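Local coordinates for protein L-fuculose phosphate aldolase (Streptococcus pneumoniae, PDB 4C24) that belongs to the class II aldolase and adducin family (AraD-like clan), metal-dependent enzymes, and carries zinc within a four-chain assembly, at residues A[19-24]-A[50-55]; A[59-64]-A[74-79]; A[79-84]-A[140-145]; A[114-119]-A[195-200]. All coordinates share one frame; numbering follows the deposited sequence.

Contact 1 (A[19-24]-A[50-55])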
# COMPACT_ATOMS: atom_id res chain seq x y z
N LYS A 19 4.56 -0.67 -17.26
CA LYS A 19 5.11 0.12 -16.14
C LYS A 19 3.99 0.68 -15.26
O LYS A 19 4.11 0.70 -14.04
CB LYS A 19 6.02 1.26 -16.60
N LEU A 20 2.91 1.10 -15.89
CA LEU A 20 1.77 1.61 -15.09
C LEU A 20 1.25 0.55 -14.12
O LEU A 20 0.94 0.85 -12.97
CB LEU A 20 0.65 2.10 -16.01
CG LEU A 20 0.85 3.43 -16.74
CD1 LEU A 20 -0.26 3.58 -17.76
CD2 LEU A 20 0.83 4.62 -15.78
N VAL A 21 1.19 -0.73 -14.53
CA VAL A 21 0.72 -1.80 -13.65
C VAL A 21 1.83 -2.22 -12.67
O VAL A 21 1.58 -2.45 -11.50
CB VAL A 21 0.23 -3.04 -14.44
CG1 VAL A 21 -0.38 -4.09 -13.50
CG2 VAL A 21 -0.75 -2.65 -15.53
N GLU A 22 3.06 -2.32 -13.17
CA GLU A 22 4.17 -2.80 -12.35
C GLU A 22 4.38 -1.90 -11.13
O GLU A 22 4.65 -2.37 -10.02
CB GLU A 22 5.45 -2.86 -13.19
CG GLU A 22 5.42 -3.93 -14.30
CD GLU A 22 6.53 -3.81 -15.35
OE1 GLU A 22 7.25 -2.79 -15.41
OE2 GLU A 22 6.68 -4.75 -16.16
N THR A 23 4.22 -0.59 -11.33
CA THR A 23 4.41 0.38 -10.25
C THR A 23 3.12 0.64 -9.47
O THR A 23 3.10 1.47 -8.57
CB THR A 23 4.95 1.73 -10.75
OG1 THR A 23 4.00 2.32 -11.63
CG2 THR A 23 6.29 1.57 -11.48
N ASP A 24 2.08 -0.10 -9.81
CA ASP A 24 0.78 -0.01 -9.14
C ASP A 24 0.12 1.37 -9.23
O ASP A 24 -0.69 1.75 -8.37
CB ASP A 24 0.85 -0.45 -7.67
CG ASP A 24 -0.49 -0.93 -7.15
OD1 ASP A 24 -1.30 -1.49 -7.93
OD2 ASP A 24 -0.75 -0.74 -5.94
N ILE A 50 -8.03 -4.57 -23.86
CA ILE A 50 -7.02 -5.62 -23.77
C ILE A 50 -6.12 -5.31 -22.57
O ILE A 50 -5.57 -4.21 -22.48
CB ILE A 50 -6.20 -5.78 -25.08
CG1 ILE A 50 -7.14 -6.13 -26.25
CG2 ILE A 50 -5.12 -6.86 -24.94
CD1 ILE A 50 -6.44 -6.35 -27.57
N ASP A 51 -6.01 -6.27 -21.66
CA ASP A 51 -5.08 -6.23 -20.52
C ASP A 51 -3.70 -5.77 -20.98
O ASP A 51 -3.18 -6.24 -22.00
CB ASP A 51 -4.99 -7.64 -19.90
CG ASP A 51 -4.35 -7.64 -18.52
OD1 ASP A 51 -3.15 -7.31 -18.39
OD2 ASP A 51 -5.05 -8.02 -17.55
N PHE A 52 -3.10 -4.83 -20.24
CA PHE A 52 -1.80 -4.27 -20.62
C PHE A 52 -0.72 -5.33 -20.81
O PHE A 52 0.20 -5.17 -21.61
CB PHE A 52 -1.32 -3.22 -19.61
CG PHE A 52 -1.97 -1.87 -19.77
CD1 PHE A 52 -2.45 -1.43 -21.00
CD2 PHE A 52 -2.09 -1.02 -18.68
CE1 PHE A 52 -3.04 -0.18 -21.14
CE2 PHE A 52 -2.68 0.23 -18.81
CZ PHE A 52 -3.16 0.65 -20.04
N PHE A 53 -0.84 -6.43 -20.07
CA PHE A 53 0.16 -7.49 -20.15
C PHE A 53 -0.05 -8.46 -21.30
O PHE A 53 0.75 -9.37 -21.52
CB PHE A 53 0.27 -8.20 -18.80
CG PHE A 53 1.24 -7.56 -17.88
CD1 PHE A 53 2.59 -7.90 -17.94
CD2 PHE A 53 0.84 -6.57 -16.99
CE1 PHE A 53 3.51 -7.30 -17.11
CE2 PHE A 53 1.76 -5.97 -16.15
CZ PHE A 53 3.10 -6.33 -16.22
N GLU A 54 -1.12 -8.23 -22.06
CA GLU A 54 -1.47 -9.06 -23.21
C GLU A 54 -1.43 -8.28 -24.53
O GLU A 54 -1.76 -8.83 -25.58
CB GLU A 54 -2.85 -9.68 -23.01
CG GLU A 54 -2.94 -10.61 -21.81
CD GLU A 54 -4.11 -11.55 -21.89
OE1 GLU A 54 -5.27 -11.08 -21.83
OE2 GLU A 54 -3.88 -12.78 -22.00
N ILE A 55 -1.03 -7.01 -24.48
CA ILE A 55 -0.97 -6.20 -25.70
C ILE A 55 0.27 -6.53 -26.54
O ILE A 55 1.41 -6.46 -26.05
CB ILE A 55 -1.02 -4.68 -25.41
CG1 ILE A 55 -2.27 -4.34 -24.60
CG2 ILE A 55 -1.00 -3.88 -26.71
CD1 ILE A 55 -2.33 -2.89 -24.18
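Val21 meets two phenylalanine rings at once, and the contact is mostly apolar packing. Its CB lies 3.7 Å from CE2 of Phe53, in the plane of that ring and at its edge, with CG1 close beside. The other methyl, CG2, reaches the edge of the second ring, 3.8 Å from CD2 of Phe52. CG1 stands anti to the backbone N (chi1 -174°), which spreads the two branches one to each ring, a task suited to a beta-branched residue. Leu20 adds CD1, 4.3 Å from CE2 of Phe52, and Phe52 continues inward onto Leu33. At the outer side the extended chain of Glu22 places CG and the carboxylate OE2 each 3.9 Å from CZ of Phe53, the acid plane turned 51° from the ring.

The hydrogen bonds here shape each segment separately. Helix 7-22 finishes in a Schellman motif, in which Asp24 takes a positive phi. Thr23 N and Thr23 OG1 grip Lys19 O from opposite faces of its plane, the hydroxyl at 2.9 Å. On the facing loop, Asp51 builds an Asx turn: the anti lone pair of its OD1 accepts Phe53 N at 3.0 Å, with an N-H...O angle of 163°.

Contact 2 (A[59-64]-A[74-79]). With SO4 (sulfate ion), chain E.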
# COMPACT_ATOMS: atom_id res chain seq x y z
N ASP A 59 -1.57 -5.21 -31.91
CA ASP A 59 -2.81 -4.68 -31.29
C ASP A 59 -2.82 -3.16 -31.23
O ASP A 59 -3.88 -2.55 -31.01
CB ASP A 59 -2.98 -5.18 -29.85
CG ASP A 59 -3.26 -6.67 -29.76
OD1 ASP A 59 -4.06 -7.21 -30.56
OD2 ASP A 59 -2.69 -7.30 -28.83
N ILE A 60 -1.64 -2.55 -31.36
CA ILE A 60 -1.53 -1.06 -31.39
C ILE A 60 -2.23 -0.56 -32.63
O ILE A 60 -2.13 -1.12 -33.72
CB ILE A 60 -0.07 -0.53 -31.30
CG1 ILE A 60 0.62 -1.03 -30.02
CG2 ILE A 60 0.01 1.01 -31.43
CD1 ILE A 60 -0.02 -0.54 -28.74
N VAL A 61 -3.00 0.51 -32.44
CA VAL A 61 -3.76 1.08 -33.52
C VAL A 61 -3.12 2.39 -33.92
O VAL A 61 -2.71 3.19 -33.07
CB VAL A 61 -5.25 1.32 -33.13
CG1 VAL A 61 -5.99 1.98 -34.27
CG2 VAL A 61 -5.95 0.02 -32.75
N VAL A 62 -3.01 2.61 -35.23
CA VAL A 62 -2.38 3.83 -35.73
C VAL A 62 -3.44 4.58 -36.50
O VAL A 62 -4.18 4.01 -37.31
CB VAL A 62 -1.16 3.52 -36.63
CG1 VAL A 62 -0.50 4.81 -37.10
CG2 VAL A 62 -0.18 2.68 -35.84
N MET A 63 -3.55 5.87 -36.22
CA MET A 63 -4.58 6.71 -36.77
C MET A 63 -4.00 7.97 -37.37
O MET A 63 -3.00 8.46 -36.88
CB MET A 63 -5.41 7.18 -35.59
CG MET A 63 -6.88 7.03 -35.73
SD MET A 63 -7.42 7.54 -34.10
CE MET A 63 -7.56 5.94 -33.32
N ASP A 64 -4.64 8.52 -38.39
CA ASP A 64 -4.26 9.83 -38.89
C ASP A 64 -4.90 10.96 -38.04
O ASP A 64 -5.64 10.68 -37.11
CB ASP A 64 -4.54 9.95 -40.40
CG ASP A 64 -6.00 10.19 -40.74
OD1 ASP A 64 -6.85 10.39 -39.83
OD2 ASP A 64 -6.32 10.21 -41.95
N ARG A 74 -7.45 -4.12 -34.39
CA ARG A 74 -8.13 -3.95 -33.10
C ARG A 74 -8.84 -2.63 -33.09
O ARG A 74 -8.43 -1.71 -33.77
CB ARG A 74 -7.14 -3.96 -31.94
CG ARG A 74 -6.41 -5.27 -31.74
CD ARG A 74 -7.36 -6.39 -31.34
NE ARG A 74 -6.60 -7.55 -30.90
CZ ARG A 74 -7.12 -8.66 -30.38
NH1 ARG A 74 -8.43 -8.78 -30.20
NH2 ARG A 74 -6.32 -9.65 -30.02
N LEU A 75 -9.92 -2.57 -32.33
CA LEU A 75 -10.55 -1.30 -32.02
C LEU A 75 -9.61 -0.49 -31.15
O LEU A 75 -9.02 -1.02 -30.19
CB LEU A 75 -11.89 -1.50 -31.31
CG LEU A 75 -13.07 -2.03 -32.15
CD1 LEU A 75 -14.38 -1.79 -31.41
CD2 LEU A 75 -13.14 -1.40 -33.54
N PRO A 76 -9.44 0.80 -31.47
CA PRO A 76 -8.60 1.65 -30.65
C PRO A 76 -9.26 1.89 -29.29
O PRO A 76 -10.49 1.71 -29.14
CB PRO A 76 -8.55 2.97 -31.43
CG PRO A 76 -9.79 2.97 -32.25
CD PRO A 76 -10.00 1.53 -32.62
N SER A 77 -8.44 2.27 -28.33
CA SER A 77 -8.94 2.73 -27.01
C SER A 77 -10.22 3.54 -27.19
O SER A 77 -10.29 4.38 -28.09
CB SER A 77 -7.91 3.63 -26.37
OG SER A 77 -8.46 4.26 -25.23
N SER A 78 -11.19 3.33 -26.30
CA SER A 78 -12.42 4.14 -26.35
C SER A 78 -12.10 5.63 -26.18
O SER A 78 -12.91 6.47 -26.58
CB SER A 78 -13.42 3.74 -25.27
OG SER A 78 -12.86 3.83 -23.98
N GLU A 79 -10.94 5.95 -25.63
CA GLU A 79 -10.58 7.36 -25.38
C GLU A 79 -9.72 7.99 -26.48
O GLU A 79 -9.06 9.02 -26.28
CB GLU A 79 -9.89 7.52 -24.01
CG GLU A 79 -10.74 7.04 -22.85
CD GLU A 79 -11.98 7.90 -22.56
OE1 GLU A 79 -12.34 8.82 -23.34
OE2 GLU A 79 -12.59 7.59 -21.54
S SO4 E . -9.88 1.47 -23.18
O1 SO4 E . -10.85 1.42 -24.28
O2 SO4 E . -10.48 2.29 -22.12
O3 SO4 E . -9.70 0.06 -22.78
O4 SO4 E . -8.60 2.09 -23.60
O HOH W 1 -4.73 -3.37 -33.88
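Asp59 and Arg74 run side by side and join in a salt bridge. Arg74 bends at chi2 (-65°), bringing CD close to the acid, and NE donates to Asp59 OD1 at 2.6 Å (N-H...O angle 156°). The oxygen lies near the guanidinium plane, yet the arginine meets it from above the carboxylate plane. NH2 adds a weak bond. Lys56 N holds the other oxygen, OD2, so the buried carboxylate is gripped at both ends.

Val61 holds CG1 anti to the backbone N (chi1 178°) and CG2 beside that N, which sets CG2 3.2 Å from the carbonyl Arg74 O. The apolar pairs both fall on Pro76: Val61 CG1 lies 3.9 Å from its CB, and Met63, in one of two conformers, bends at chi3 and crosses the proline at about a right angle, CE 3.7 Å from Pro76 CB. The rigid ring offers both a compact surface.

Ser77 OG accepts Glu79 N in an ST turn and bonds sulfate O4 at 2.7 Å; Ser78 N and OG reach O1, and Asn32, Ser48 and Gly49 also hold the ion. Strand 61-64 runs between strands 42-45 and 69-71, with Ile60 and Val62 packed on helix 7-22, while loop 74-79 leads into helix 80-89.

Contact 3 (A[79-84]-A[140-145])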
# COMPACT_ATOMS: atom_id res chain seq x y z
N GLU A 79 -10.94 5.95 -25.63
CA GLU A 79 -10.58 7.36 -25.38
C GLU A 79 -9.72 7.99 -26.48
O GLU A 79 -9.06 9.02 -26.28
CB GLU A 79 -9.89 7.52 -24.01
CG GLU A 79 -10.74 7.04 -22.85
CD GLU A 79 -11.98 7.90 -22.56
OE1 GLU A 79 -12.34 8.82 -23.34
OE2 GLU A 79 -12.59 7.59 -21.54
N TRP A 80 -9.68 7.34 -27.66
CA TRP A 80 -8.80 7.79 -28.70
C TRP A 80 -8.98 9.24 -29.08
O TRP A 80 -8.00 9.91 -29.37
CB TRP A 80 -8.92 6.88 -29.94
CG TRP A 80 -10.27 6.98 -30.62
CD1 TRP A 80 -11.37 6.20 -30.39
CD2 TRP A 80 -10.66 7.95 -31.61
NE1 TRP A 80 -12.43 6.64 -31.16
CE2 TRP A 80 -12.03 7.70 -31.92
CE3 TRP A 80 -10.00 9.02 -32.23
CZ2 TRP A 80 -12.75 8.48 -32.85
CZ3 TRP A 80 -10.70 9.78 -33.16
CH2 TRP A 80 -12.07 9.50 -33.46
N TYR A 81 -10.22 9.75 -29.00
CA TYR A 81 -10.44 11.13 -29.39
C TYR A 81 -10.01 12.11 -28.30
O TYR A 81 -9.50 13.20 -28.61
CB TYR A 81 -11.87 11.33 -29.86
CG TYR A 81 -12.15 12.73 -30.35
CD1 TYR A 81 -11.42 13.31 -31.39
CD2 TYR A 81 -13.17 13.46 -29.78
CE1 TYR A 81 -11.69 14.59 -31.85
CE2 TYR A 81 -13.44 14.74 -30.21
CZ TYR A 81 -12.72 15.31 -31.23
OH TYR A 81 -12.98 16.57 -31.67
N MET A 82 -10.07 11.67 -27.05
CA MET A 82 -9.51 12.48 -25.98
C MET A 82 -8.00 12.69 -26.16
O MET A 82 -7.46 13.75 -25.94
CB MET A 82 -9.83 11.89 -24.61
CG MET A 82 -9.15 12.60 -23.48
SD MET A 82 -9.82 12.18 -21.86
CE MET A 82 -9.37 10.44 -21.81
N HIS A 83 -7.30 11.65 -26.66
CA HIS A 83 -5.89 11.84 -26.96
C HIS A 83 -5.69 12.66 -28.22
O HIS A 83 -4.92 13.64 -28.22
CB HIS A 83 -5.22 10.45 -27.23
CG HIS A 83 -5.09 9.58 -26.02
ND1 HIS A 83 -3.87 9.18 -25.50
CD2 HIS A 83 -6.04 9.06 -25.20
CE1 HIS A 83 -4.08 8.42 -24.45
NE2 HIS A 83 -5.38 8.36 -24.21
N LEU A 84 -6.39 12.29 -29.29
CA LEU A 84 -6.20 12.93 -30.58
C LEU A 84 -6.44 14.45 -30.55
O LEU A 84 -5.68 15.21 -31.14
CB LEU A 84 -7.07 12.26 -31.62
CG LEU A 84 -6.81 12.65 -33.07
CD1 LEU A 84 -5.37 12.32 -33.51
CD2 LEU A 84 -7.84 12.03 -34.00
N GLU A 140 -17.56 14.96 -25.94
CA GLU A 140 -17.71 15.93 -24.86
C GLU A 140 -16.55 15.78 -23.88
O GLU A 140 -15.94 16.77 -23.52
CB GLU A 140 -19.02 15.72 -24.14
N LEU A 141 -16.21 14.55 -23.50
CA LEU A 141 -15.09 14.34 -22.58
C LEU A 141 -13.79 14.82 -23.21
O LEU A 141 -13.00 15.51 -22.57
CB LEU A 141 -14.97 12.88 -22.14
CG LEU A 141 -13.82 12.62 -21.17
CD1 LEU A 141 -13.96 13.45 -19.90
CD2 LEU A 141 -13.73 11.14 -20.84
N ALA A 142 -13.59 14.50 -24.51
CA ALA A 142 -12.39 14.94 -25.20
C ALA A 142 -12.25 16.46 -25.18
O ALA A 142 -11.19 16.99 -24.88
CB ALA A 142 -12.37 14.42 -26.63
N VAL A 143 -13.34 17.15 -25.51
CA VAL A 143 -13.32 18.61 -25.51
C VAL A 143 -13.11 19.19 -24.09
O VAL A 143 -12.31 20.09 -23.90
CB VAL A 143 -14.59 19.18 -26.17
CG1 VAL A 143 -14.74 20.69 -25.92
CG2 VAL A 143 -14.61 18.86 -27.65
N ASN A 144 -13.82 18.64 -23.11
CA ASN A 144 -13.71 19.09 -21.72
C ASN A 144 -12.29 18.95 -21.19
O ASN A 144 -11.75 19.83 -20.55
CB ASN A 144 -14.70 18.35 -20.81
CG ASN A 144 -16.15 18.69 -21.11
OD1 ASN A 144 -16.47 19.56 -21.95
ND2 ASN A 144 -17.05 17.98 -20.44
N ALA A 145 -11.65 17.83 -21.54
CA ALA A 145 -10.28 17.58 -21.13
C ALA A 145 -9.28 18.51 -21.82
O ALA A 145 -8.36 18.99 -21.19
CB ALA A 145 -9.92 16.12 -21.43
O HOH W 2 -8.53 15.84 -24.43
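Met82 and Ala142 come together where two helices pack closely, their CA atoms 3.9 Å apart. The methionine can be traced outward. Its CB rests 4.0 Å from Ala142 CA. CG, anti to the backbone N (chi1 173°), lies 4.1 Å from Ala145 CB. SD touches that same methyl and also Leu141 CG, 4.1 Å from the latter. A bend at chi3 (65°) then turns CE back to its own segment, 3.7 Å from Glu79 CB. A flexible thioether suits such a path, and alanine, ending at CB, suits the close approach of the backbones.

On the other flank Tyr81 brings CD2 within 3.4 Å of Ala142 CB; this methyl touches both the tyrosine ring, which it meets obliquely, and Met82 CA. Leu141 CD2 crosses to the carboxylate of Glu79, touching both oxygens, in the vicinity of the zinc. Water 2 donates to Met82 O at 2.8 Å and to Ala142 O at 2.9 Å, linking two helical carbonyls.

Helices 80-89 and 139-149 run roughly in the same direction, their local axes 29° apart. Beneath them is the mixed sheet: Met82 also packs on His98 of strand 95-99 and, with Ala145, on Leu157 of strand 154-157, while His83 turns to Met43 and Ile45 of strand 42-45.

Contact 4 (A[114-119]-A[195-200])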
# COMPACT_ATOMS: atom_id res chain seq x y z
N LEU A 114 -6.18 20.22 -7.84
CA LEU A 114 -4.99 19.97 -7.05
C LEU A 114 -4.06 21.18 -7.05
O LEU A 114 -3.51 21.54 -8.09
CB LEU A 114 -4.24 18.77 -7.66
CG LEU A 114 -2.87 18.40 -7.08
CD1 LEU A 114 -2.92 18.08 -5.60
CD2 LEU A 114 -2.34 17.20 -7.85
N PRO A 115 -3.87 21.81 -5.86
CA PRO A 115 -2.99 22.95 -5.78
C PRO A 115 -1.56 22.59 -5.41
O PRO A 115 -1.28 21.40 -5.20
CB PRO A 115 -3.62 23.78 -4.64
CG PRO A 115 -4.15 22.73 -3.73
CD PRO A 115 -4.50 21.50 -4.57
N ALA A 116 -0.70 23.60 -5.32
CA ALA A 116 0.73 23.43 -5.04
C ALA A 116 1.05 23.24 -3.56
O ALA A 116 1.87 23.99 -3.00
CB ALA A 116 1.50 24.60 -5.60
N SER A 117 0.47 22.22 -2.94
CA SER A 117 0.88 21.85 -1.58
C SER A 117 2.26 21.20 -1.58
O SER A 117 2.93 21.23 -0.58
CB SER A 117 -0.16 20.96 -0.87
OG SER A 117 -0.67 19.95 -1.73
N HIS A 118 2.63 20.59 -2.70
CA HIS A 118 3.99 20.10 -2.89
C HIS A 118 4.56 20.72 -4.15
O HIS A 118 3.85 20.80 -5.17
CB HIS A 118 4.00 18.59 -3.02
CG HIS A 118 5.36 18.01 -2.86
ND1 HIS A 118 6.30 18.04 -3.87
CD2 HIS A 118 5.96 17.44 -1.79
CE1 HIS A 118 7.42 17.48 -3.42
NE2 HIS A 118 7.25 17.12 -2.16
N TYR A 119 5.82 21.15 -4.09
CA TYR A 119 6.42 21.86 -5.22
C TYR A 119 6.54 21.03 -6.51
O TYR A 119 6.61 21.60 -7.60
CB TYR A 119 7.77 22.46 -4.86
CG TYR A 119 8.92 21.51 -4.90
CD1 TYR A 119 9.62 21.33 -6.08
CD2 TYR A 119 9.32 20.79 -3.77
CE1 TYR A 119 10.68 20.45 -6.16
CE2 TYR A 119 10.39 19.90 -3.85
CZ TYR A 119 11.06 19.76 -5.05
OH TYR A 119 12.12 18.87 -5.13
N PRO A 195 -3.58 22.04 4.35
CA PRO A 195 -2.35 21.99 3.58
C PRO A 195 -1.86 23.40 3.26
O PRO A 195 -2.66 24.26 2.90
CB PRO A 195 -2.78 21.27 2.29
CG PRO A 195 -4.01 20.51 2.65
CD PRO A 195 -4.71 21.43 3.62
N VAL A 196 -0.57 23.64 3.40
CA VAL A 196 0.02 24.91 3.01
C VAL A 196 0.31 24.90 1.52
O VAL A 196 1.03 24.01 1.02
CB VAL A 196 1.29 25.16 3.81
CG1 VAL A 196 1.90 26.48 3.41
CG2 VAL A 196 0.95 25.13 5.30
N VAL A 197 -0.25 25.86 0.80
CA VAL A 197 -0.09 25.93 -0.65
C VAL A 197 0.90 27.01 -1.02
O VAL A 197 0.77 28.18 -0.60
CB VAL A 197 -1.43 26.18 -1.36
CG1 VAL A 197 -1.23 26.34 -2.87
CG2 VAL A 197 -2.43 25.07 -1.04
N LEU A 198 1.89 26.62 -1.84
CA LEU A 198 2.92 27.54 -2.26
C LEU A 198 2.31 28.62 -3.15
O LEU A 198 1.41 28.34 -3.93
CB LEU A 198 4.03 26.78 -3.00
CG LEU A 198 4.71 25.79 -2.06
CD1 LEU A 198 5.70 24.97 -2.89
CD2 LEU A 198 5.38 26.43 -0.85
N PRO A 199 2.79 29.86 -3.02
CA PRO A 199 2.16 30.94 -3.81
C PRO A 199 2.51 30.86 -5.29
O PRO A 199 3.53 30.23 -5.67
CB PRO A 199 2.72 32.22 -3.19
CG PRO A 199 3.94 31.82 -2.43
CD PRO A 199 3.82 30.36 -2.09
N ASP A 200 1.69 31.47 -6.13
CA ASP A 200 1.89 31.44 -7.57
C ASP A 200 3.28 31.91 -7.99
O ASP A 200 3.87 31.34 -8.92
CB ASP A 200 0.82 32.27 -8.29
CG ASP A 200 -0.54 31.59 -8.32
OD1 ASP A 200 -0.70 30.48 -7.76
OD2 ASP A 200 -1.48 32.19 -8.92
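Ala116 O takes the backbone N-H of Leu198 at 2.9 Å, a nearly straight bond (171°) whose donor stands above the carbonyl plane. CB and CG of Leu198 also lie against this oxygen, CB at 3.5 Å. A CA-H...O contact runs the opposite way between the segments: Ser117 CA lies 3.4 Å from Val196 O.

The oxygen is presented by an inverse gamma turn centred on Ala116, closed by a weak bond from Ser117 N to Pro115 O. Two irregular loops thus dock by a single backbone hydrogen bond without forming strands, and their compact residues fill in around it. The Pro115 ring crosses Val197 at about a right angle, with Pro115 CB 3.9 Å from Val197 CG1. CG1 lies anti to the backbone N (chi1 176°), which also brings it close to Ala116 N. Leu198 CD1 packs 3.8 Å from Tyr119 CB.

Helix 200-210 adjoins the leucine and Ala116 through Met203. Beyond its CB, Tyr119 leads away: its side chain comes about 4 Å from a bound zinc, and its flat ring suits its neighbours, edge-to-face with His160 of the second subunit and nearly parallel to Tyr136 of that subunit. His118 NE2 bonds to O of the same His160 of the second subunit.

Contact 3 is buried nearest the chain centre, two helices packed over the sheet through methionine, tyrosine, alanine and leucine. Contacts 1 and 2 lie farther out and are only partly buried; they touch where Ile50 CD1 packs on Arg74 and Asp59. Contact 1 includes the last turn of helix 7-22, and contact 2 packs Ile60 and Val62 on the same helix. Their chemistry differs: aromatic edges in contact 1, a salt bridge with proline packing in contact 2. Contacts 2 and 3 share Glu79, the N-cap residue of helix 80-89, and Met63 also packs on Trp80. Contact 4, far from the chain centre, is nevertheless buried, with a second subunit alongside; like contact 3 it lies close to a zinc, and it alone has a backbone hydrogen bond between its segments.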